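Local coordinates for protein telomere length regulator taz1 (Schizosaccharomyces pombe, PDB 4ZMI) that binds double-stranded telomeric DNA and regulates telomere length and function in fission yeast, the chain here being its helical domain, at residues 177-180 with 186-189. Residues are numbered along the deposited sequence; the frame is centred on the assembly and turned at random.
Sequences DALN and VWKS
Asn180 and Lys188 bring the backbones closest, their CA atoms 6.6 Å apart, where the short helices 176-182 and 185-189 follow one another across a brief link. Trp187 is the centre of the contact, touched by both Leu179 and Asn180. With CG anti to the backbone N (chi1 -176°), its indole reaches back to the first helix, and Leu179 sets CD1 obliquely against the benzo part, 3.6 Å from Trp187 CZ2. At the pyrrole edge, Asn180 OD1 lies in the ring plane, 3.5 Å from Trp187 NE1. A water joins the two, accepting from Trp187 NE1 at 2.6 Å. It donates to Asn180 OD1 at 3.0 Å. Both helices belong to the helical domain of Taz1, which sequence places in the TRF family, and the buried indole also packs on Leu128 and Leu129 of helix 118-130 and on Leu196 of helix 192-203. A leucine in place of Trp187 would probably leave the water without its N-H donor and open a gap beside Leu179 CD1. Farther out, Lys188 bends at chi2 and chi3, bringing CE within 4.1 Å of Asn180 OD1. Leu179 also touches Leu171 and Tyr173 of the magnesium site.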
loop_
_atom_site.group_PDB
_atom_site.type_symbol
_atom_site.label_atom_id
_atom_site.label_comp_id
_atom_site.label_asym_id
_atom_site.label_seq_id
_atom_site.Cartn_x
_atom_site.Cartn_y
_atom_site.Cartn_z
ATOM N N ASP A 177 -0.604 -3.784 -20.015
ATOM C CA ASP A 177 -1.238 -2.872 -20.960
ATOM C C ASP A 177 -2.395 -2.168 -20.292
ATOM O O ASP A 177 -2.541 -0.952 -20.399
ATOM C CB ASP A 177 -1.753 -3.628 -22.167
ATOM C CG ASP A 177 -1.047 -3.236 -23.416
ATOM O OD1 ASP A 177 -0.232 -4.048 -23.891
ATOM O OD2 ASP A 177 -1.291 -2.107 -23.908
ATOM N N ALA A 178 -3.202 -2.961 -19.591
ATOM C CA ALA A 178 -4.367 -2.484 -18.869
ATOM C C ALA A 178 -4.018 -1.315 -17.961
ATOM O O ALA A 178 -4.793 -0.368 -17.818
ATOM C CB ALA A 178 -4.971 -3.619 -18.062
ATOM N N LEU A 179 -2.840 -1.363 -17.358
ATOM C CA LEU A 179 -2.418 -0.258 -16.511
ATOM C C LEU A 179 -2.390 1.038 -17.304
ATOM O O LEU A 179 -2.685 2.100 -16.761
ATOM C CB LEU A 179 -1.048 -0.524 -15.892
ATOM C CG LEU A 179 -0.884 -1.775 -15.029
ATOM C CD1 LEU A 179 0.452 -1.741 -14.330
ATOM C CD2 LEU A 179 -1.969 -1.813 -14.009
ATOM N N ASN A 180 -2.037 0.956 -18.585
ATOM C CA ASN A 180 -2.000 2.154 -19.431
ATOM C C ASN A 180 -3.391 2.742 -19.644
ATOM O O ASN A 180 -3.540 3.914 -19.981
ATOM C CB ASN A 180 -1.353 1.850 -20.782
ATOM C CG ASN A 180 0.122 1.500 -20.662
ATOM O OD1 ASN A 180 0.868 2.125 -19.900
ATOM N ND2 ASN A 180 0.551 0.492 -21.415
ATOM N N VAL A 186 1.380 10.752 -15.476
ATOM C CA VAL A 186 2.780 10.494 -15.187
ATOM C C VAL A 186 3.205 9.104 -15.638
ATOM O O VAL A 186 4.318 8.914 -16.127
ATOM C CB VAL A 186 3.077 10.659 -13.699
ATOM C CG1 VAL A 186 4.570 10.545 -13.458
ATOM C CG2 VAL A 186 2.565 12.004 -13.210
ATOM N N TRP A 187 2.306 8.138 -15.480
ATOM C CA TRP A 187 2.627 6.750 -15.771
ATOM C C TRP A 187 3.016 6.549 -17.217
ATOM O O TRP A 187 4.035 5.931 -17.511
ATOM C CB TRP A 187 1.448 5.858 -15.441
ATOM C CG TRP A 187 1.719 4.391 -15.612
ATOM C CD1 TRP A 187 1.543 3.646 -16.746
ATOM C CD2 TRP A 187 2.170 3.486 -14.606
ATOM N NE1 TRP A 187 1.864 2.336 -16.505
ATOM C CE2 TRP A 187 2.251 2.210 -15.196
ATOM C CE3 TRP A 187 2.528 3.629 -13.267
ATOM C CZ2 TRP A 187 2.686 1.092 -14.498
ATOM C CZ3 TRP A 187 2.950 2.510 -12.566
ATOM C CH2 TRP A 187 3.024 1.260 -13.181
ATOM N N LYS A 188 2.194 7.058 -18.121
ATOM C CA LYS A 188 2.530 7.013 -19.535
ATOM C C LYS A 188 3.665 7.979 -19.866
ATOM O O LYS A 188 4.632 7.599 -20.528
ATOM C CB LYS A 188 1.309 7.334 -20.398
ATOM C CG LYS A 188 0.261 6.233 -20.436
ATOM C CD LYS A 188 -0.117 5.866 -21.866
ATOM C CE LYS A 188 1.060 5.249 -22.620
ATOM N NZ LYS A 188 0.668 4.729 -23.965
ATOM N N SER A 189 3.552 9.219 -19.398
ATOM C CA SER A 189 4.476 10.282 -19.798
ATOM C C SER A 189 5.936 10.001 -19.447
ATOM O O SER A 189 6.842 10.231 -20.261
ATOM C CB SER A 189 4.060 11.615 -19.177
ATOM O OG SER A 189 4.424 11.674 -17.810
HETATM O O HOH W 1 1.927 0.201 -17.929
#